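PDB 3FDH: SusD homolog from Bacteroides thetaiotaomicron VPI-5482, which probably binds glycans at the outer membrane of the bacterium, as SusD/RagB family lipoproteins do, to help deliver them for uptake. Local coordinates for residues E50-L59 / R258-L267; R278-P286 / Q294-V303. All blocks are in the same frame, centred on the assembly; numbering follows the deposited sequence. Where two conformers were deposited one is given.

Contact 1 (E50-L59 / R258-L267)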
loop_
_atom_site.group_PDB
_atom_site.type_symbol
_atom_site.label_atom_id
_atom_site.label_comp_id
_atom_site.label_asym_id
_atom_site.label_seq_id
_atom_site.Cartn_x
_atom_site.Cartn_y
_atom_site.Cartn_z
ATOM N N GLU A 50 -10.892 -4.977 -4.156
ATOM C CA GLU A 50 -12.147 -4.287 -4.436
ATOM C C GLU A 50 -12.354 -2.894 -3.899
ATOM O O GLU A 50 -13.476 -2.482 -3.576
ATOM C CB GLU A 50 -13.328 -5.214 -4.112
ATOM C CG GLU A 50 -13.307 -6.529 -4.927
ATOM C CD GLU A 50 -14.499 -7.428 -4.710
ATOM O OE1 GLU A 50 -15.463 -7.050 -4.026
ATOM O OE2 GLU A 50 -14.452 -8.565 -5.219
ATOM N N TYR A 51 -11.259 -2.152 -3.867
ATOM C CA TYR A 51 -11.320 -0.692 -3.570
ATOM C C TYR A 51 -11.843 0.070 -4.803
ATOM O O TYR A 51 -12.444 1.175 -4.732
ATOM C CB TYR A 51 -9.932 -0.178 -3.294
ATOM C CG TYR A 51 -9.432 -0.348 -1.884
ATOM C CD1 TYR A 51 -10.327 -0.500 -0.804
ATOM C CD2 TYR A 51 -8.060 -0.270 -1.603
ATOM C CE1 TYR A 51 -9.857 -0.594 0.510
ATOM C CE2 TYR A 51 -7.587 -0.363 -0.313
ATOM C CZ TYR A 51 -8.466 -0.486 0.747
ATOM O OH TYR A 51 -7.951 -0.585 2.027
ATOM N N GLU A 52 -11.554 -0.551 -5.937
ATOM C CA GLU A 52 -11.911 -0.082 -7.275
ATOM C C GLU A 52 -12.206 -1.225 -8.169
ATOM O O GLU A 52 -11.807 -2.365 -7.891
ATOM C CB GLU A 52 -10.791 0.783 -7.910
ATOM C CG GLU A 52 -10.293 1.972 -7.067
ATOM C CD GLU A 52 -11.263 3.103 -6.825
ATOM O OE1 GLU A 52 -12.286 3.210 -7.540
ATOM O OE2 GLU A 52 -10.953 3.946 -5.935
ATOM N N VAL A 53 -12.841 -0.880 -9.281
ATOM C CA VAL A 53 -13.164 -1.854 -10.325
ATOM C C VAL A 53 -12.419 -1.514 -11.593
ATOM O O VAL A 53 -12.407 -0.380 -12.061
ATOM C CB VAL A 53 -14.693 -1.931 -10.600
ATOM C CG1 VAL A 53 -15.012 -3.008 -11.626
ATOM C CG2 VAL A 53 -15.453 -2.219 -9.300
ATOM N N GLY A 54 -11.709 -2.495 -12.135
ATOM C CA GLY A 54 -11.042 -2.294 -13.416
ATOM C C GLY A 54 -12.105 -2.368 -14.499
ATOM O O GLY A 54 -12.787 -3.382 -14.637
ATOM N N VAL A 55 -12.212 -1.301 -15.283
ATOM C CA VAL A 55 -13.317 -1.151 -16.265
ATOM C C VAL A 55 -12.855 -1.058 -17.734
ATOM O O VAL A 55 -13.649 -1.151 -18.662
ATOM C CB VAL A 55 -14.259 0.066 -15.889
ATOM C CG1 VAL A 55 -15.034 -0.197 -14.541
ATOM C CG2 VAL A 55 -13.480 1.416 -15.867
ATOM N N ASP A 56 -11.563 -0.875 -17.932
ATOM C CA ASP A 56 -11.023 -0.797 -19.283
ATOM C C ASP A 56 -9.635 -1.420 -19.449
ATOM O O ASP A 56 -8.804 -1.405 -18.547
ATOM C CB ASP A 56 -10.976 0.665 -19.748
ATOM C CG ASP A 56 -10.706 0.779 -21.240
ATOM O OD1 ASP A 56 -11.518 0.285 -22.035
ATOM O OD2 ASP A 56 -9.676 1.356 -21.612
ATOM N N ASN A 57 -9.448 -1.990 -20.633
ATOM C CA ASN A 57 -8.181 -2.507 -21.086
ATOM C C ASN A 57 -7.568 -3.498 -20.108
ATOM O O ASN A 57 -8.250 -4.370 -19.580
ATOM C CB ASN A 57 -7.240 -1.319 -21.333
ATOM C CG ASN A 57 -6.146 -1.601 -22.384
ATOM O OD1 ASN A 57 -5.670 -2.724 -22.542
ATOM N ND2 ASN A 57 -5.739 -0.562 -23.087
ATOM N N GLN A 58 -6.273 -3.371 -19.865
ATOM C CA GLN A 58 -5.611 -4.338 -18.988
ATOM C C GLN A 58 -6.279 -4.558 -17.638
ATOM O O GLN A 58 -6.443 -5.703 -17.204
ATOM C CB GLN A 58 -4.131 -4.021 -18.783
ATOM C CG GLN A 58 -3.334 -4.359 -20.020
ATOM C CD GLN A 58 -1.826 -4.112 -19.860
ATOM O OE1 GLN A 58 -1.299 -3.151 -20.451
ATOM N NE2 GLN A 58 -1.126 -4.956 -19.041
ATOM N N LEU A 59 -6.647 -3.482 -16.982
ATOM C CA LEU A 59 -7.268 -3.576 -15.649
ATOM C C LEU A 59 -8.657 -4.243 -15.746
ATOM O O LEU A 59 -9.131 -4.847 -14.781
ATOM C CB LEU A 59 -7.319 -2.211 -14.950
ATOM C CG LEU A 59 -7.424 -2.245 -13.426
ATOM C CD1 LEU A 59 -6.225 -2.979 -12.806
ATOM C CD2 LEU A 59 -7.533 -0.831 -12.894
ATOM N N ARG A 258 -5.389 6.291 -18.259
ATOM C CA ARG A 258 -6.161 5.106 -18.649
ATOM C C ARG A 258 -7.650 5.132 -18.386
ATOM O O ARG A 258 -8.391 4.335 -18.958
ATOM C CB ARG A 258 -5.577 3.872 -17.943
ATOM C CG ARG A 258 -4.107 3.709 -18.180
ATOM C CD ARG A 258 -3.878 3.415 -19.632
ATOM N NE ARG A 258 -2.558 3.857 -20.060
ATOM C CZ ARG A 258 -2.269 4.167 -21.320
ATOM N NH1 ARG A 258 -3.225 4.079 -22.274
ATOM N NH2 ARG A 258 -1.040 4.566 -21.622
ATOM N N ALA A 259 -8.091 6.047 -17.546
ATOM C CA ALA A 259 -9.498 6.156 -17.167
ATOM C C ALA A 259 -10.034 4.755 -16.872
ATOM O O ALA A 259 -11.156 4.415 -17.205
ATOM C CB ALA A 259 -10.311 6.830 -18.290
ATOM N N GLY A 260 -9.234 3.965 -16.174
ATOM C CA GLY A 260 -9.511 2.538 -16.027
ATOM C C GLY A 260 -10.156 1.974 -14.801
ATOM O O GLY A 260 -10.277 0.761 -14.666
ATOM N N PHE A 261 -10.567 2.862 -13.924
ATOM C CA PHE A 261 -11.274 2.514 -12.681
ATOM C C PHE A 261 -12.715 3.017 -12.669
ATOM O O PHE A 261 -13.046 4.061 -13.201
ATOM C CB PHE A 261 -10.647 3.172 -11.453
ATOM C CG PHE A 261 -9.308 2.623 -11.030
ATOM C CD1 PHE A 261 -9.067 1.278 -10.944
ATOM C CD2 PHE A 261 -8.327 3.498 -10.617
ATOM C CE1 PHE A 261 -7.849 0.824 -10.498
ATOM C CE2 PHE A 261 -7.124 3.052 -10.156
ATOM C CZ PHE A 261 -6.885 1.724 -10.092
ATOM N N GLY A 262 -13.538 2.208 -12.030
ATOM C CA GLY A 262 -14.941 2.462 -11.756
ATOM C C GLY A 262 -15.213 2.250 -10.266
ATOM O O GLY A 262 -14.530 1.508 -9.579
ATOM N N ALA A 263 -16.183 2.989 -9.756
ATOM C CA ALA A 263 -16.548 2.926 -8.338
ATOM C C ALA A 263 -16.936 1.488 -7.964
ATOM O O ALA A 263 -17.734 0.850 -8.645
ATOM C CB ALA A 263 -17.719 3.870 -8.077
ATOM N N SER A 264 -16.378 1.012 -6.853
ATOM C CA SER A 264 -16.635 -0.331 -6.341
ATOM C C SER A 264 -17.955 -0.492 -5.624
ATOM O O SER A 264 -18.213 0.178 -4.614
ATOM C CB SER A 264 -15.518 -0.739 -5.373
ATOM O OG SER A 264 -15.787 -2.005 -4.790
ATOM N N THR A 265 -18.768 -1.405 -6.146
ATOM C CA THR A 265 -20.078 -1.699 -5.564
ATOM C C THR A 265 -19.915 -2.303 -4.168
ATOM O O THR A 265 -20.524 -1.853 -3.199
ATOM C CB THR A 265 -20.924 -2.616 -6.472
ATOM O OG1 THR A 265 -21.225 -1.934 -7.698
ATOM C CG2 THR A 265 -22.247 -2.970 -5.798
ATOM N N SER A 266 -19.083 -3.327 -4.077
ATOM C CA SER A 266 -18.852 -4.013 -2.794
ATOM C C SER A 266 -18.398 -3.018 -1.716
ATOM O O SER A 266 -18.840 -3.056 -0.562
ATOM C CB SER A 266 -17.899 -5.228 -2.959
ATOM O OG SER A 266 -16.567 -4.850 -3.291
ATOM N N LEU A 267 -17.553 -2.076 -2.118
ATOM C CA LEU A 267 -17.036 -1.096 -1.192
ATOM C C LEU A 267 -18.185 -0.200 -0.745
ATOM O O LEU A 267 -18.347 0.104 0.431
ATOM C CB LEU A 267 -15.893 -0.259 -1.801
ATOM C CG LEU A 267 -15.347 0.858 -0.887
ATOM C CD1 LEU A 267 -14.690 0.363 0.373
ATOM C CD2 LEU A 267 -14.373 1.671 -1.659
HETATM O O HOH W 1 -14.365 2.685 -5.658
HETATM O O HOH W 2 -7.690 2.194 -20.158
HETATM O O HOH W 3 -5.539 2.132 -21.959
#
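Val-53 and Gly-262 form the hydrogen-bonded pair of a short antiparallel two-stranded sheet, strand 52-54 against strand 261-263, flanked by a helix N-cap. Val-53 N donates a hydrogen bond to Gly-262 O at 2.9 Å, and Gly-262 N donates one back to Val-53 O at 2.8 Å. Val-55 N donates to Gly-260 O. The Phe-261 ring stands on one face of the sheet. Glu-52 CG lies over the ring centre in a CH-pi contact, 4.1 Å from the centroid, while Val-53 O sits at the ring edge. Glu-52 OE2 is hydrogen-bonded to Ser-320 OG.

At the other end Ser-264 is the N-cap of helix 265-274. Its OG, anti to the backbone N (chi1 176°), donates to Glu-50 O at 2.7 Å and accepts from Leu-267 N at 3.2 Å. Replacing Ser-264 by alanine would probably leave Leu-267 N without its cap and Glu-50 O without this donor. Ser-266 OG grips the anti lone pair of Glu-50 OE1 at 2.6 Å. A water joins Tyr-51 O to Ser-264 N.

Glu-50 itself closes helix 40-48 in a Schellman motif, so the end of that helix meets the start of helix 265-274. Helix 412-423 packs on Leu-267, and Phe-251 of helix 250-258 touches Glu-52.

Contact 2 (R278-P286 / Q294-V303); sequences RANRAFFTP and QVAANDPSLV
Gln-294 runs fully extended, with chi1 -178° and chi2 -177°, and this carries its amide to the backbone of Arg-281. Gln-294 NE2 donates to Arg-281 O at 2.8 Å. The bond is nearly straight, 168° at the hydrogen. It lies in the carbonyl plane, on a lone pair, and the oxygen lies in the plane of the amide. OE1 of the same amide is bonded to Asn-386 N and, through a water, to Arg-281 NH1. Arg-281 NE forms a salt bridge with Glu-369 of helix 354-379.

The stem of Gln-294 lies against Phe-284. Gln-294 CG meets the ring at the edge, in plane, 3.9 Å from Phe-284 CE1, with ring and amide planes steeply inclined.

Phe-284 and Gln-294 make a single backbone bridge, with Val-295 N bonded to Phe-283 O at 3.1 Å. Strand 283-284 also pairs antiparallel with strand 319-320, and segment 294-303 bridges it at Gln-294. Further along, Ala-297 N donates to Ala-279 O at 2.9 Å, at the start of the type I turn from Ala-296 to Asp-299.

Phe-283 packs against this returning chain. Ala-297 CB meets its ring obliquely, 3.8 Å from CE2, and Leu-302 CD1 packs on its CB at 3.7 Å. Trp-425 also meets the Phe-283 ring. Thr-285 CG2 packs between Val-295 and Ser-301 O. Asp-299 OD1 accepts from Ser-301 N, an Asx turn at the start of the 3-10 segment 300-302, and also from Ser-301 OG.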
loop_
_atom_site.group_PDB
_atom_site.type_symbol
_atom_site.label_atom_id
_atom_site.label_comp_id
_atom_site.label_asym_id
_atom_site.label_seq_id
_atom_site.Cartn_x
_atom_site.Cartn_y
_atom_site.Cartn_z
ATOM N N ARG A 278 -17.712 8.666 4.359
ATOM C CA ARG A 278 -17.233 8.657 2.976
ATOM C C ARG A 278 -18.294 8.150 1.991
ATOM O O ARG A 278 -18.201 8.354 0.787
ATOM C CB ARG A 278 -15.974 7.786 2.852
ATOM C CG ARG A 278 -14.773 8.384 3.591
ATOM C CD ARG A 278 -13.647 7.331 3.730
ATOM N NE ARG A 278 -13.938 6.419 4.842
ATOM C CZ ARG A 278 -13.111 6.107 5.842
ATOM N NH1 ARG A 278 -11.840 6.497 5.839
ATOM N NH2 ARG A 278 -13.554 5.335 6.822
ATOM N N ALA A 279 -19.309 7.492 2.525
ATOM C CA ALA A 279 -20.430 6.995 1.712
ATOM C C ALA A 279 -21.114 8.126 0.926
ATOM O O ALA A 279 -21.592 7.932 -0.196
ATOM C CB ALA A 279 -21.486 6.260 2.582
ATOM N N ASN A 280 -21.178 9.299 1.539
ATOM C CA ASN A 280 -21.887 10.397 0.964
ATOM C C ASN A 280 -20.980 11.441 0.390
ATOM O O ASN A 280 -21.416 12.492 -0.036
ATOM C CB ASN A 280 -22.683 11.076 2.056
ATOM C CG ASN A 280 -23.761 11.951 1.505
ATOM O OD1 ASN A 280 -24.373 11.626 0.474
ATOM N ND2 ASN A 280 -24.005 13.075 2.163
ATOM N N ARG A 281 -19.706 11.128 0.343
ATOM C CA ARG A 281 -18.752 12.150 -0.001
ATOM C C ARG A 281 -17.629 11.805 -0.957
ATOM O O ARG A 281 -17.110 12.692 -1.631
ATOM C CB ARG A 281 -18.206 12.682 1.324
ATOM C CG ARG A 281 -17.322 13.816 1.186
ATOM C CD ARG A 281 -17.189 14.575 2.471
ATOM N NE ARG A 281 -16.161 15.604 2.311
ATOM C CZ ARG A 281 -16.330 16.756 1.667
ATOM N NH1 ARG A 281 -17.487 17.036 1.112
ATOM N NH2 ARG A 281 -15.329 17.601 1.546
ATOM N N ALA A 282 -17.321 10.508 -1.086
ATOM C CA ALA A 282 -16.165 10.051 -1.849
ATOM C C ALA A 282 -16.459 9.454 -3.235
ATOM O O ALA A 282 -15.643 8.751 -3.809
ATOM C CB ALA A 282 -15.378 9.034 -1.022
ATOM N N PHE A 283 -17.625 9.749 -3.751
ATOM C CA PHE A 283 -18.077 9.245 -5.064
ATOM C C PHE A 283 -18.611 10.308 -5.986
ATOM O O PHE A 283 -19.346 11.194 -5.581
ATOM C CB PHE A 283 -19.139 8.139 -4.896
ATOM C CG PHE A 283 -18.633 6.927 -4.186
ATOM C CD1 PHE A 283 -17.790 6.043 -4.825
ATOM C CD2 PHE A 283 -19.014 6.652 -2.897
ATOM C CE1 PHE A 283 -17.304 4.928 -4.170
ATOM C CE2 PHE A 283 -18.537 5.531 -2.239
ATOM C CZ PHE A 283 -17.690 4.659 -2.881
ATOM N N PHE A 284 -18.207 10.190 -7.249
ATOM C CA PHE A 284 -18.624 11.050 -8.329
ATOM C C PHE A 284 -19.245 10.230 -9.463
ATOM O O PHE A 284 -18.822 9.128 -9.810
ATOM C CB PHE A 284 -17.489 11.887 -8.950
ATOM C CG PHE A 284 -16.672 12.697 -7.969
ATOM C CD1 PHE A 284 -17.226 13.229 -6.818
ATOM C CD2 PHE A 284 -15.340 13.002 -8.278
ATOM C CE1 PHE A 284 -16.456 14.004 -5.947
ATOM C CE2 PHE A 284 -14.567 13.777 -7.428
ATOM C CZ PHE A 284 -15.129 14.278 -6.250
ATOM N N THR A 285 -20.272 10.827 -10.040
ATOM C CA THR A 285 -20.963 10.205 -11.162
ATOM C C THR A 285 -20.113 10.257 -12.426
ATOM O O THR A 285 -19.058 10.910 -12.480
ATOM C CB THR A 285 -22.271 10.983 -11.522
ATOM O OG1 THR A 285 -21.920 12.287 -12.028
ATOM C CG2 THR A 285 -23.231 11.101 -10.310
ATOM N N PRO A 286 -20.562 9.539 -13.458
ATOM C CA PRO A 286 -19.964 9.741 -14.765
ATOM C C PRO A 286 -20.252 11.175 -15.199
ATOM O O PRO A 286 -21.048 11.882 -14.573
ATOM C CB PRO A 286 -20.724 8.760 -15.674
ATOM C CG PRO A 286 -21.522 7.887 -14.791
ATOM C CD PRO A 286 -21.644 8.535 -13.462
ATOM N N GLN A 294 -21.229 14.920 -7.267
ATOM C CA GLN A 294 -20.837 14.210 -6.044
ATOM C C GLN A 294 -22.138 13.669 -5.464
ATOM O O GLN A 294 -23.057 14.432 -5.169
ATOM C CB GLN A 294 -20.153 15.180 -5.096
ATOM C CG GLN A 294 -19.650 14.614 -3.809
ATOM C CD GLN A 294 -19.066 15.692 -2.926
ATOM O OE1 GLN A 294 -19.448 16.850 -3.023
ATOM N NE2 GLN A 294 -18.132 15.315 -2.052
ATOM N N VAL A 295 -22.196 12.346 -5.333
ATOM C CA VAL A 295 -23.403 11.625 -4.904
ATOM C C VAL A 295 -23.145 10.515 -3.886
ATOM O O VAL A 295 -22.026 10.088 -3.677
ATOM C CB VAL A 295 -24.164 11.024 -6.136
ATOM C CG1 VAL A 295 -24.634 12.127 -7.135
ATOM C CG2 VAL A 295 -23.310 9.988 -6.858
ATOM N N ALA A 296 -24.214 10.112 -3.205
ATOM C CA ALA A 296 -24.150 9.019 -2.226
ATOM C C ALA A 296 -23.941 7.714 -2.966
ATOM O O ALA A 296 -24.307 7.583 -4.126
ATOM C CB ALA A 296 -25.419 8.948 -1.355
ATOM N N ALA A 297 -23.300 6.794 -2.266
ATOM C CA ALA A 297 -22.981 5.472 -2.793
ATOM C C ALA A 297 -24.222 4.719 -3.293
ATOM O O ALA A 297 -24.107 3.865 -4.162
ATOM C CB ALA A 297 -22.206 4.630 -1.760
ATOM N N ASN A 298 -25.396 5.085 -2.784
ATOM C CA ASN A 298 -26.647 4.404 -3.163
ATOM C C ASN A 298 -27.531 5.184 -4.126
ATOM O O ASN A 298 -28.661 4.816 -4.418
ATOM C CB ASN A 298 -27.442 3.986 -1.932
ATOM C CG ASN A 298 -27.899 5.149 -1.116
ATOM O OD1 ASN A 298 -27.353 6.237 -1.210
ATOM N ND2 ASN A 298 -28.862 4.907 -0.245
ATOM N N ASP A 299 -26.978 6.256 -4.639
ATOM C CA ASP A 299 -27.647 7.049 -5.651
ATOM C C ASP A 299 -27.453 6.332 -6.996
ATOM O O ASP A 299 -26.323 6.085 -7.430
ATOM C CB ASP A 299 -27.023 8.445 -5.682
ATOM C CG ASP A 299 -27.714 9.383 -6.633
ATOM O OD1 ASP A 299 -28.161 8.988 -7.735
ATOM O OD2 ASP A 299 -27.758 10.567 -6.281
ATOM N N PRO A 300 -28.555 5.983 -7.676
ATOM C CA PRO A 300 -28.340 5.237 -8.916
ATOM C C PRO A 300 -27.579 6.009 -9.968
ATOM O O PRO A 300 -27.033 5.416 -10.883
ATOM C CB PRO A 300 -29.770 4.916 -9.394
ATOM C CG PRO A 300 -30.650 5.814 -8.652
ATOM C CD PRO A 300 -29.978 6.046 -7.327
ATOM N N SER A 301 -27.524 7.328 -9.838
ATOM C CA SER A 301 -26.793 8.133 -10.836
ATOM C C SER A 301 -25.289 7.956 -10.747
ATOM O O SER A 301 -24.551 8.393 -11.629
ATOM C CB SER A 301 -27.144 9.609 -10.767
ATOM O OG SER A 301 -26.753 10.222 -9.566
ATOM N N LEU A 302 -24.830 7.302 -9.690
ATOM C CA LEU A 302 -23.404 7.027 -9.547
ATOM C C LEU A 302 -22.944 6.013 -10.567
ATOM O O LEU A 302 -21.805 6.022 -11.027
ATOM C CB LEU A 302 -23.087 6.496 -8.145
ATOM C CG LEU A 302 -21.650 6.022 -7.901
ATOM C CD1 LEU A 302 -20.643 7.183 -8.152
ATOM C CD2 LEU A 302 -21.534 5.457 -6.486
ATOM N N VAL A 303 -23.863 5.130 -10.922
ATOM C CA VAL A 303 -23.558 4.032 -11.833
ATOM C C VAL A 303 -22.270 3.308 -11.364
ATOM O O VAL A 303 -21.240 3.273 -12.065
ATOM C CB VAL A 303 -23.446 4.502 -13.311
ATOM C CG1 VAL A 303 -23.388 3.276 -14.265
ATOM C CG2 VAL A 303 -24.611 5.428 -13.689
HETATM O O HOH W 4 -18.321 18.727 -1.269
HETATM O O HOH W 5 -19.935 11.482 -2.864
#

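How the contacts relate
The two contacts follow each other along the chain, with centres 15 Å apart on the same side of the molecule's centre. Helix 265-274 links them: contact 1 holds its start, and its Leu-271 and Leu-272 pack against contact 2. They touch directly where Ala-263 CB meets Phe-283 CD1 at 3.9 Å. Contact 1 is the more buried. It joins parts of the chain far apart in sequence, through paired backbones and serine hydroxyls bonded to a glutamate. Contact 2 lies further out, about 24 Å from the chain centre against 17 Å, and is partly buried. It closes a local loop with a glutamine amide, few backbone bonds and apolar packing.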